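Local structure of Bd3460 (Bdellovibrio bacteriovorus HD100, 5CER) at residues 139-144 with 154-159; 75-80 with 109-114. The protein is an ankyrin-repeat protein that binds Bd0816 in a complex and probably serves to inhibit it. All coordinates share one frame; numbering follows the deposited sequence.

Interaction 1 of 2, residues 139-144 with 154-159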
loop_
_atom_site.group_PDB
_atom_site.type_symbol
_atom_site.label_atom_id
_atom_site.label_comp_id
_atom_site.label_asym_id
_atom_site.label_seq_id
_atom_site.Cartn_x
_atom_site.Cartn_y
_atom_site.Cartn_z
ATOM N N THR B 139 -25.845 12.420 11.268
ATOM C CA THR B 139 -24.553 12.710 11.905
ATOM C C THR B 139 -23.690 11.438 11.943
ATOM O O THR B 139 -24.139 10.378 11.499
ATOM C CB THR B 139 -24.774 13.162 13.358
ATOM O OG1 THR B 139 -25.473 12.118 14.053
ATOM C CG2 THR B 139 -25.538 14.429 13.390
ATOM N N ALA B 140 -22.498 11.570 12.501
ATOM C CA ALA B 140 -21.574 10.477 12.691
ATOM C C ALA B 140 -22.224 9.270 13.357
ATOM O O ALA B 140 -21.961 8.117 12.969
ATOM C CB ALA B 140 -20.369 10.945 13.502
ATOM N N LEU B 141 -23.055 9.525 14.355
ATOM C CA LEU B 141 -23.714 8.451 15.085
ATOM C C LEU B 141 -24.547 7.564 14.181
ATOM O O LEU B 141 -24.576 6.356 14.357
ATOM C CB LEU B 141 -24.573 9.034 16.227
ATOM C CG LEU B 141 -25.155 8.036 17.243
ATOM C CD1 LEU B 141 -24.039 7.356 18.022
ATOM C CD2 LEU B 141 -26.138 8.707 18.223
ATOM N N PHE B 142 -25.165 8.156 13.162
ATOM C CA PHE B 142 -25.930 7.390 12.139
ATOM C C PHE B 142 -25.005 6.520 11.264
ATOM O O PHE B 142 -25.285 5.338 11.033
ATOM C CB PHE B 142 -26.732 8.323 11.212
ATOM C CG PHE B 142 -28.001 8.905 11.847
ATOM C CD1 PHE B 142 -27.925 9.867 12.864
ATOM C CD2 PHE B 142 -29.250 8.511 11.392
ATOM C CE1 PHE B 142 -29.067 10.401 13.416
ATOM C CE2 PHE B 142 -30.401 9.061 11.921
ATOM C CZ PHE B 142 -30.311 10.005 12.948
ATOM N N ALA B 143 -23.903 7.099 10.795
ATOM C CA ALA B 143 -22.942 6.350 9.966
ATOM C C ALA B 143 -22.347 5.138 10.706
ATOM O O ALA B 143 -22.262 4.044 10.130
ATOM C CB ALA B 143 -21.804 7.243 9.503
ATOM N N VAL B 144 -21.924 5.343 11.962
ATOM C CA VAL B 144 -21.247 4.283 12.672
ATOM C C VAL B 144 -22.318 3.309 13.177
ATOM O O VAL B 144 -22.041 2.107 13.300
ATOM C CB VAL B 144 -20.260 4.777 13.769
ATOM C CG1 VAL B 144 -19.298 5.855 13.244
ATOM C CG2 VAL B 144 -21.009 5.281 14.991
ATOM N N ASP B 154 -19.799 4.563 21.649
ATOM C CA ASP B 154 -19.468 5.247 22.889
ATOM C C ASP B 154 -18.471 6.364 22.783
ATOM O O ASP B 154 -18.428 7.210 23.672
ATOM C CB ASP B 154 -18.739 4.328 23.856
ATOM C CG ASP B 154 -19.420 2.942 24.077
ATOM O OD1 ASP B 154 -20.615 2.733 23.736
ATOM O OD2 ASP B 154 -18.761 2.017 24.599
ATOM N N PHE B 155 -17.578 6.276 21.825
ATOM C CA PHE B 155 -16.702 7.394 21.577
ATOM C C PHE B 155 -17.543 8.651 21.285
ATOM O O PHE B 155 -17.356 9.694 21.904
ATOM C CB PHE B 155 -15.749 7.106 20.418
ATOM C CG PHE B 155 -15.026 8.315 19.941
ATOM C CD1 PHE B 155 -13.909 8.779 20.618
ATOM C CD2 PHE B 155 -15.500 9.055 18.857
ATOM C CE1 PHE B 155 -13.221 9.921 20.192
ATOM C CE2 PHE B 155 -14.827 10.196 18.421
ATOM C CZ PHE B 155 -13.677 10.619 19.090
ATOM N N LEU B 156 -18.503 8.519 20.370
ATOM C CA LEU B 156 -19.405 9.616 20.043
ATOM C C LEU B 156 -20.337 10.024 21.208
ATOM O O LEU B 156 -20.578 11.209 21.395
ATOM C CB LEU B 156 -20.181 9.287 18.752
ATOM C CG LEU B 156 -19.309 9.086 17.491
ATOM C CD1 LEU B 156 -20.176 8.622 16.323
ATOM C CD2 LEU B 156 -18.547 10.350 17.105
ATOM N N ILE B 157 -20.871 9.063 21.978
ATOM C CA ILE B 157 -21.700 9.388 23.174
ATOM C C ILE B 157 -20.876 10.227 24.163
ATOM O O ILE B 157 -21.349 11.263 24.653
ATOM C CB ILE B 157 -22.249 8.137 23.952
ATOM C CG1 ILE B 157 -23.083 7.210 23.060
ATOM C CG2 ILE B 157 -23.057 8.566 25.166
ATOM C CD1 ILE B 157 -24.192 7.892 22.284
ATOM N N LYS B 158 -19.624 9.823 24.381
ATOM C CA LYS B 158 -18.718 10.555 25.284
ATOM C C LYS B 158 -18.362 11.994 24.825
ATOM O O LYS B 158 -18.062 12.830 25.655
ATOM C CB LYS B 158 -17.465 9.785 25.487
ATOM C CG LYS B 158 -16.497 10.396 26.535
ATOM C CD LYS B 158 -15.702 9.358 27.338
ATOM C CE LYS B 158 -14.307 9.801 27.730
ATOM N NZ LYS B 158 -13.374 9.453 26.637
ATOM N N LYS B 159 -18.391 12.238 23.513
ATOM C CA LYS B 159 -18.173 13.566 22.916
ATOM C C LYS B 159 -19.456 14.357 22.782
ATOM O O LYS B 159 -19.440 15.461 22.264
ATOM C CB LYS B 159 -17.577 13.410 21.527
ATOM C CG LYS B 159 -16.144 12.947 21.448
ATOM C CD LYS B 159 -15.207 13.308 22.581
ATOM C CE LYS B 159 -13.864 12.776 22.159
ATOM N NZ LYS B 159 -12.712 12.968 23.049
#

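Interaction 2 of 2, residues 75-80 with 109-114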
loop_
_atom_site.group_PDB
_atom_site.type_symbol
_atom_site.label_atom_id
_atom_site.label_comp_id
_atom_site.label_asym_id
_atom_site.label_seq_id
_atom_site.Cartn_x
_atom_site.Cartn_y
_atom_site.Cartn_z
ATOM N N PHE B 75 -9.348 16.024 0.811
ATOM C CA PHE B 75 -8.646 14.973 0.041
ATOM C C PHE B 75 -7.849 14.074 0.969
ATOM O O PHE B 75 -7.924 12.842 0.850
ATOM C CB PHE B 75 -7.725 15.531 -1.035
ATOM C CG PHE B 75 -8.441 15.870 -2.311
ATOM C CD1 PHE B 75 -8.688 14.887 -3.259
ATOM C CD2 PHE B 75 -8.887 17.169 -2.552
ATOM C CE1 PHE B 75 -9.347 15.196 -4.424
ATOM C CE2 PHE B 75 -9.547 17.477 -3.718
ATOM C CZ PHE B 75 -9.752 16.484 -4.658
ATOM N N ALA B 76 -7.195 14.671 1.958
ATOM C CA ALA B 76 -6.443 13.873 2.922
ATOM C C ALA B 76 -7.329 12.886 3.707
ATOM O O ALA B 76 -7.032 11.677 3.788
ATOM C CB ALA B 76 -5.685 14.781 3.874
ATOM N N VAL B 77 -8.399 13.413 4.287
ATOM C CA VAL B 77 -9.293 12.617 5.128
ATOM C C VAL B 77 -9.926 11.523 4.317
ATOM O O VAL B 77 -9.923 10.358 4.741
ATOM C CB VAL B 77 -10.362 13.502 5.843
ATOM C CG1 VAL B 77 -11.494 12.680 6.440
ATOM C CG2 VAL B 77 -9.694 14.339 6.936
ATOM N N THR B 78 -10.526 11.890 3.185
ATOM C CA THR B 78 -11.279 10.921 2.373
ATOM C C THR B 78 -10.389 9.806 1.840
ATOM O O THR B 78 -10.851 8.693 1.624
ATOM C CB THR B 78 -12.028 11.590 1.196
ATOM O OG1 THR B 78 -11.116 12.353 0.399
ATOM C CG2 THR B 78 -13.165 12.475 1.695
ATOM N N ASN B 79 -9.109 10.093 1.635
ATOM C CA ASN B 79 -8.127 9.082 1.161
ATOM C C ASN B 79 -7.209 8.536 2.260
ATOM O O ASN B 79 -6.164 7.974 1.975
ATOM C CB ASN B 79 -7.321 9.668 0.016
ATOM C CG ASN B 79 -8.164 9.900 -1.210
ATOM O OD1 ASN B 79 -8.469 8.949 -1.928
ATOM N ND2 ASN B 79 -8.595 11.132 -1.449
ATOM N N ASP B 80 -7.634 8.623 3.521
ATOM C CA ASP B 80 -6.952 7.970 4.661
ATOM C C ASP B 80 -5.499 8.389 4.927
ATOM O O ASP B 80 -4.693 7.606 5.461
ATOM C CB ASP B 80 -7.060 6.426 4.554
ATOM C CG ASP B 80 -8.482 5.914 4.664
ATOM O OD1 ASP B 80 -9.377 6.575 5.278
ATOM O OD2 ASP B 80 -8.712 4.811 4.150
ATOM N N MET B 109 -17.558 13.622 10.285
ATOM C CA MET B 109 -18.198 12.315 10.006
ATOM C C MET B 109 -17.231 11.309 9.354
ATOM O O MET B 109 -17.182 10.148 9.755
ATOM C CB MET B 109 -19.500 12.494 9.161
ATOM C CG MET B 109 -20.686 13.004 9.987
ATOM S SD MET B 109 -22.055 13.500 8.932
ATOM C CE MET B 109 -22.743 11.894 8.484
ATOM N N ARG B 110 -16.541 11.751 8.316
ATOM C CA ARG B 110 -15.704 10.843 7.572
ATOM C C ARG B 110 -14.532 10.397 8.482
ATOM O O ARG B 110 -14.200 9.195 8.514
ATOM C CB ARG B 110 -15.201 11.491 6.303
ATOM C CG ARG B 110 -14.423 10.550 5.381
ATOM C CD ARG B 110 -15.227 9.325 4.970
ATOM N NE ARG B 110 -16.571 9.676 4.460
ATOM C CZ ARG B 110 -16.864 10.006 3.207
ATOM N NH1 ARG B 110 -15.936 10.026 2.257
ATOM N NH2 ARG B 110 -18.114 10.282 2.888
ATOM N N ALA B 111 -13.938 11.359 9.230
ATOM C CA ALA B 111 -12.914 11.054 10.198
ATOM C C ALA B 111 -13.418 10.144 11.335
ATOM O O ALA B 111 -12.718 9.198 11.733
ATOM C CB ALA B 111 -12.322 12.307 10.772
ATOM N N ALA B 112 -14.624 10.387 11.833
ATOM C CA ALA B 112 -15.176 9.578 12.910
ATOM C C ALA B 112 -15.347 8.130 12.528
ATOM O O ALA B 112 -15.175 7.254 13.372
ATOM C CB ALA B 112 -16.506 10.147 13.367
ATOM N N GLN B 113 -15.616 7.839 11.274
ATOM C CA GLN B 113 -15.705 6.436 10.877
ATOM C C GLN B 113 -14.358 5.727 10.820
ATOM O O GLN B 113 -14.324 4.504 10.844
ATOM C CB GLN B 113 -16.439 6.236 9.534
ATOM C CG GLN B 113 -17.831 6.833 9.421
ATOM C CD GLN B 113 -18.568 6.389 8.151
ATOM O OE1 GLN B 113 -18.767 7.172 7.210
ATOM N NE2 GLN B 113 -18.945 5.125 8.107
ATOM N N ASN B 114 -13.261 6.457 10.718
ATOM C CA ASN B 114 -12.001 5.878 10.256
ATOM C C ASN B 114 -10.753 6.097 11.136
ATOM O O ASN B 114 -9.875 5.213 11.159
ATOM C CB ASN B 114 -11.761 6.402 8.815
ATOM C CG ASN B 114 -12.722 5.786 7.817
ATOM O OD1 ASN B 114 -12.812 4.536 7.625
ATOM N ND2 ASN B 114 -13.501 6.660 7.209
HETATM O O HOH W 1 -13.703 8.475 1.830
#

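Interaction 1 of 2, residues 139-144 with 154-159
Leu156 and the trio Ala140, Leu141 and Val144 form the apolar seam of an ankyrin helical hairpin, in which helices 140-147 and 150-158 lie antiparallel, side by side, within the predicted repeat 136-168. The axes of the short segments 140-144 and 154-158 come to 10.2 Å and are antiparallel at 168°. Leu156 provides the largest share of the buried surface. Its CG stands anti to the carbonyl carbon (chi1 -61°) and the chain then extends (chi2 174°), which carries CD1 across to the first turn of the partner helix. There Leu156 CD1 lies 3.7 Å from Ala140 CB and 3.6 Å from Leu141 N, against the backbone beside the Ala140 methyl. On the next turn Val144 and Leu156 reach out to one another tip to tip, Val144 CG2 meeting Leu156 CD1 at 3.7 Å. The other flank is looser: Leu141 CD1 passes 4.4 Å from Leu156 CB and ends 4.3 Å from Ile157 CD1. Thr139 is the N-cap of helix 140-147. Leu156 and Ala140 also touch Phe108, which extends the apolar layer to helix 107-114, two helices before 140-147 along the chain, and Ile157 rests on Leu163. The side-chain contacts across the seam are all apolar, and four of the five touching residues are buried. Thr139-Ala140-Leu141-Phe142 stands where ankyrin repeats carry the Thr-Pro-Leu-His signature, and a short N-capped helix packed on an antiparallel second helix is the ankyrin helix-turn-helix.

Interaction 2 of 2, residues 75-80 with 109-114
Arg110 leaves its helix with CG anti to the backbone N (chi1 -174°) and then folds at chi2 (57°) and chi3 (50°), which lays its aliphatic part against Val77 and brings the guanidinium to Thr78. Val77 CG1 sits 3.8 Å from Arg110 CG and 4.4 Å from Ala111 CB. Thr78 CG2 approaches the guanidinium obliquely, 3.7 Å from Arg110 NH1. Arg110 NH1 also donates to a water at 2.8 Å, and this water donates in turn to Thr78 O at 2.9 Å, bridging the two helices. Arg110 NH2 makes a salt bridge to Asp105, so the guanidinium is held at two of its nitrogens. Where helix 72-78 ends, Asp80 is the C-prime residue of a Schellman motif, and its OD1 comes 4.3 Å from Asn114 CB. Asn114 ND2 bonds to Arg110 O at 2.9 Å, tilted from the carbonyl plane, and to Gln363 of the Bd0816 chain. Asp80 forms a salt bridge with Lys366 of that chain, and Arg110 packs on its Gln363. The chemistry thus implies two roles at one place: Arg110 is pinned by Asp105 and the bridging water, while Asp80 and Asn114 bond to Bd0816.

From the N terminus the chain first meets interaction 2: helix 72-78 is joined to helix 107-114, closing a span of 28 intervening residues that includes helix 82-90. Interaction 1 opens only afterwards and closes a much shorter excursion, the nine residues between its segments within one helical hairpin. The two are therefore in series, neither nested nor crossed, with centres about 15 Å apart. They also abut: Met109 CG lies 3.4 Å from Ala140 N, and Ala112 CB 3.9 Å from Ala140 CB. Helices 72-78, 107-114 and 140-147 thus succeed one another along the solenoid. Bd0816 reaches interaction 2, whereas no other protein chain touches the segments of interaction 1.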